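Long-range contact in peptide methionine sulfoxide reductase MsrA (Treponema denticola ATCC 35405, PDB 5FA9), which probably repairs oxidised proteins by reducing methionine sulfoxide back to methionine, as a fusion of MsrA and MsrB units in one chain: residues 105-117 with 305-317. The protein carries 2 engineered substitutions. Residues are numbered along the deposited sequence; the frame is centred on the assembly and turned at random.
Sequences KEINSFVKFMQKK and GDYLPYVKPTGNF
The Phe113 ring carries Pro309 on one face: CG of Pro309 stands 3.6 Å from the ring centroid and only 7° off its normal, a well-centred CH-pi contact. At the rim of Phe113, close to its plane, lie Asp306 CA and Gly305 O, the latter 3.2 Å from Phe113 CZ. Another part of the Phe113 edge meets a face of Phe317 in a T-shaped pair, the planes at 69° and CD1 of Phe113 3.8 Å from CE1 of Phe317. With CG anti to the backbone N (chi1 173°), Phe113 turns the face of its ring to Pro309 and its edge to Phe317, while its own CB sits over the Phe317 ring. Lys116 NZ lies at the Phe317 edge. Phe110 CE2 meets Pro309 CG at 3.8 Å, and Phe110 also packs on Leu69 of helix 65-74.

Lys117 extends fully to put NZ 2.7 Å from Asp306 OD1, a salt bridge in which the ammonium nitrogen meets OD1 from above the carboxylate plane. At the other end, one water donates to both Glu106 O and Pro313 O.

Residues 305-317 are thus held to a helix of the MsrA region by apolar ring packing in the middle, while the ion pair and the water bridge tie the two ends.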
# COMPACT_ATOMS: atom_id res chain seq x y z
N LYS B 105 -18.45 1.84 -3.58
CA LYS B 105 -19.68 1.15 -3.20
C LYS B 105 -19.63 0.65 -1.76
O LYS B 105 -20.65 0.56 -1.09
CB LYS B 105 -19.96 -0.00 -4.17
CG LYS B 105 -21.36 0.03 -4.75
CD LYS B 105 -21.35 -0.13 -6.26
CE LYS B 105 -22.67 0.32 -6.87
NZ LYS B 105 -22.50 0.81 -8.27
N GLU B 106 -18.43 0.32 -1.29
CA GLU B 106 -18.25 -0.09 0.09
C GLU B 106 -18.47 1.08 1.04
O GLU B 106 -19.14 0.94 2.07
CB GLU B 106 -16.85 -0.68 0.31
CG GLU B 106 -16.63 -2.03 -0.35
CD GLU B 106 -15.24 -2.59 -0.10
OE1 GLU B 106 -14.89 -2.79 1.08
OE2 GLU B 106 -14.50 -2.82 -1.08
N ILE B 107 -17.90 2.23 0.70
CA ILE B 107 -18.05 3.43 1.51
C ILE B 107 -19.51 3.90 1.56
O ILE B 107 -20.04 4.19 2.63
CB ILE B 107 -17.17 4.58 0.98
CG1 ILE B 107 -15.69 4.20 1.06
CG2 ILE B 107 -17.42 5.86 1.78
CD1 ILE B 107 -14.77 5.20 0.40
N ASN B 108 -20.15 3.95 0.40
CA ASN B 108 -21.54 4.38 0.31
C ASN B 108 -22.48 3.46 1.08
O ASN B 108 -23.39 3.93 1.77
CB ASN B 108 -21.99 4.46 -1.15
CG ASN B 108 -21.34 5.61 -1.89
OD1 ASN B 108 -21.02 6.65 -1.31
ND2 ASN B 108 -21.14 5.43 -3.19
N SER B 109 -22.25 2.15 0.97
CA SER B 109 -23.07 1.17 1.67
C SER B 109 -22.96 1.30 3.18
O SER B 109 -23.94 1.13 3.90
CB SER B 109 -22.68 -0.25 1.24
OG SER B 109 -22.92 -0.45 -0.14
N PHE B 110 -21.76 1.62 3.66
CA PHE B 110 -21.52 1.73 5.09
C PHE B 110 -22.18 2.98 5.67
O PHE B 110 -22.67 2.97 6.79
CB PHE B 110 -20.02 1.73 5.40
CG PHE B 110 -19.69 1.36 6.81
CD1 PHE B 110 -19.64 2.33 7.81
CD2 PHE B 110 -19.44 0.05 7.16
CE1 PHE B 110 -19.34 1.99 9.11
CE2 PHE B 110 -19.14 -0.30 8.46
CZ PHE B 110 -19.09 0.67 9.44
N VAL B 111 -22.18 4.06 4.89
CA VAL B 111 -22.83 5.30 5.31
C VAL B 111 -24.34 5.09 5.41
O VAL B 111 -24.98 5.54 6.37
CB VAL B 111 -22.53 6.46 4.34
CG1 VAL B 111 -23.32 7.70 4.73
CG2 VAL B 111 -21.04 6.76 4.32
N LYS B 112 -24.90 4.40 4.42
CA LYS B 112 -26.32 4.05 4.43
C LYS B 112 -26.62 3.14 5.61
O LYS B 112 -27.68 3.24 6.24
CB LYS B 112 -26.72 3.37 3.12
CG LYS B 112 -26.59 4.26 1.89
CD LYS B 112 -26.91 3.48 0.62
CE LYS B 112 -26.63 4.31 -0.62
NZ LYS B 112 -26.57 3.47 -1.85
N PHE B 113 -25.69 2.24 5.91
CA PHE B 113 -25.79 1.36 7.06
C PHE B 113 -25.85 2.15 8.36
O PHE B 113 -26.66 1.86 9.24
CB PHE B 113 -24.60 0.38 7.08
CG PHE B 113 -24.53 -0.46 8.32
CD1 PHE B 113 -25.36 -1.56 8.48
CD2 PHE B 113 -23.62 -0.16 9.33
CE1 PHE B 113 -25.29 -2.34 9.62
CE2 PHE B 113 -23.55 -0.93 10.47
CZ PHE B 113 -24.38 -2.02 10.62
N MET B 114 -24.98 3.15 8.48
CA MET B 114 -24.90 3.97 9.69
C MET B 114 -26.12 4.87 9.86
O MET B 114 -26.49 5.22 10.98
CB MET B 114 -23.63 4.82 9.67
CG MET B 114 -22.35 4.02 9.84
SD MET B 114 -22.33 3.06 11.37
CE MET B 114 -22.54 4.36 12.59
N GLN B 115 -26.74 5.24 8.74
CA GLN B 115 -27.91 6.12 8.76
C GLN B 115 -29.07 5.50 9.54
O GLN B 115 -29.87 6.22 10.15
CB GLN B 115 -28.36 6.44 7.33
CG GLN B 115 -29.51 7.43 7.24
CD GLN B 115 -29.17 8.78 7.86
OE1 GLN B 115 -28.51 9.62 7.24
NE2 GLN B 115 -29.61 8.99 9.09
N LYS B 116 -29.14 4.18 9.54
CA LYS B 116 -30.20 3.45 10.24
C LYS B 116 -30.10 3.60 11.76
O LYS B 116 -31.01 3.22 12.49
CB LYS B 116 -30.16 1.97 9.86
CG LYS B 116 -30.30 1.72 8.36
CD LYS B 116 -30.75 0.29 8.08
CE LYS B 116 -31.00 0.09 6.59
NZ LYS B 116 -31.07 -1.35 6.23
N LYS B 117 -28.98 4.14 12.24
CA LYS B 117 -28.77 4.32 13.67
C LYS B 117 -28.96 5.77 14.09
O LYS B 117 -28.76 6.12 15.26
CB LYS B 117 -27.37 3.85 14.07
CG LYS B 117 -27.09 2.39 13.76
CD LYS B 117 -25.69 2.00 14.19
CE LYS B 117 -25.41 0.53 13.92
NZ LYS B 117 -24.07 0.13 14.41
N GLY B 305 -26.66 -6.93 14.51
CA GLY B 305 -26.89 -5.96 13.46
C GLY B 305 -25.67 -5.13 13.10
O GLY B 305 -25.55 -4.63 11.98
N ASP B 306 -24.76 -4.98 14.05
CA ASP B 306 -23.57 -4.16 13.85
C ASP B 306 -22.53 -4.85 12.96
O ASP B 306 -21.58 -4.21 12.50
CB ASP B 306 -22.93 -3.80 15.19
CG ASP B 306 -23.77 -2.82 15.99
OD1 ASP B 306 -24.72 -2.25 15.42
OD2 ASP B 306 -23.49 -2.64 17.19
N TYR B 307 -22.72 -6.14 12.72
CA TYR B 307 -21.72 -6.93 12.00
C TYR B 307 -22.14 -7.26 10.57
O TYR B 307 -21.47 -8.02 9.88
CB TYR B 307 -21.44 -8.23 12.76
CG TYR B 307 -20.90 -8.00 14.16
CD1 TYR B 307 -19.54 -7.83 14.38
CD2 TYR B 307 -21.75 -7.96 15.25
CE1 TYR B 307 -19.05 -7.62 15.65
CE2 TYR B 307 -21.27 -7.75 16.53
CZ TYR B 307 -19.91 -7.58 16.72
OH TYR B 307 -19.42 -7.37 17.99
N LEU B 308 -23.24 -6.67 10.12
CA LEU B 308 -23.74 -6.89 8.76
C LEU B 308 -22.75 -6.50 7.65
O LEU B 308 -22.60 -7.25 6.68
CB LEU B 308 -25.06 -6.15 8.55
CG LEU B 308 -26.24 -6.56 9.44
CD1 LEU B 308 -27.46 -5.71 9.15
CD2 LEU B 308 -26.55 -8.04 9.28
N PRO B 309 -22.07 -5.34 7.76
CA PRO B 309 -21.16 -4.98 6.66
C PRO B 309 -19.98 -5.95 6.47
O PRO B 309 -19.40 -5.98 5.39
CB PRO B 309 -20.65 -3.60 7.07
CG PRO B 309 -21.71 -3.05 7.94
CD PRO B 309 -22.21 -4.22 8.72
N TYR B 310 -19.64 -6.71 7.50
CA TYR B 310 -18.55 -7.67 7.39
C TYR B 310 -18.95 -8.86 6.52
O TYR B 310 -18.09 -9.56 5.98
CB TYR B 310 -18.10 -8.15 8.77
CG TYR B 310 -17.51 -7.06 9.63
CD1 TYR B 310 -16.26 -6.52 9.33
CD2 TYR B 310 -18.19 -6.57 10.74
CE1 TYR B 310 -15.71 -5.52 10.11
CE2 TYR B 310 -17.64 -5.57 11.52
CZ TYR B 310 -16.41 -5.05 11.21
OH TYR B 310 -15.87 -4.05 11.99
N VAL B 311 -20.25 -9.08 6.39
CA VAL B 311 -20.77 -10.13 5.52
C VAL B 311 -21.05 -9.57 4.13
O VAL B 311 -20.66 -10.16 3.12
CB VAL B 311 -22.06 -10.75 6.09
CG1 VAL B 311 -22.54 -11.89 5.19
CG2 VAL B 311 -21.83 -11.24 7.50
N LYS B 312 -21.72 -8.42 4.08
CA LYS B 312 -22.04 -7.77 2.82
C LYS B 312 -21.54 -6.32 2.81
O LYS B 312 -22.28 -5.40 3.15
CB LYS B 312 -23.55 -7.79 2.57
CG LYS B 312 -24.13 -9.18 2.35
CD LYS B 312 -25.63 -9.10 2.09
CE LYS B 312 -26.22 -10.49 1.87
NZ LYS B 312 -25.88 -11.02 0.52
N PRO B 313 -20.27 -6.13 2.42
CA PRO B 313 -19.63 -4.81 2.36
C PRO B 313 -20.35 -3.84 1.42
O PRO B 313 -20.29 -2.63 1.63
CB PRO B 313 -18.22 -5.12 1.84
CG PRO B 313 -18.33 -6.46 1.20
CD PRO B 313 -19.36 -7.20 1.99
N THR B 314 -21.02 -4.38 0.41
CA THR B 314 -21.78 -3.56 -0.53
C THR B 314 -23.25 -3.94 -0.50
O THR B 314 -23.98 -3.71 -1.47
CB THR B 314 -21.24 -3.69 -1.97
OG1 THR B 314 -21.30 -5.07 -2.37
CG2 THR B 314 -19.81 -3.20 -2.05
N GLY B 315 -23.69 -4.51 0.62
CA GLY B 315 -25.07 -4.92 0.79
C GLY B 315 -26.08 -3.79 0.77
O GLY B 315 -25.72 -2.62 0.91
N ASN B 316 -27.34 -4.15 0.59
CA ASN B 316 -28.43 -3.18 0.54
C ASN B 316 -28.82 -2.71 1.94
O ASN B 316 -29.15 -3.52 2.81
CB ASN B 316 -29.64 -3.78 -0.16
CG ASN B 316 -29.40 -4.01 -1.64
OD1 ASN B 316 -29.43 -5.14 -2.12
ND2 ASN B 316 -29.16 -2.92 -2.37
N PHE B 317 -28.78 -1.40 2.15
CA PHE B 317 -29.16 -0.82 3.43
C PHE B 317 -30.06 0.40 3.24
O PHE B 317 -29.57 1.52 3.12
CB PHE B 317 -27.93 -0.44 4.25
CG PHE B 317 -26.98 -1.59 4.50
CD1 PHE B 317 -27.35 -2.64 5.32
CD2 PHE B 317 -25.73 -1.62 3.90
CE1 PHE B 317 -26.48 -3.70 5.55
CE2 PHE B 317 -24.86 -2.67 4.13
CZ PHE B 317 -25.24 -3.71 4.95
O HOH W 1 -19.01 -1.46 3.53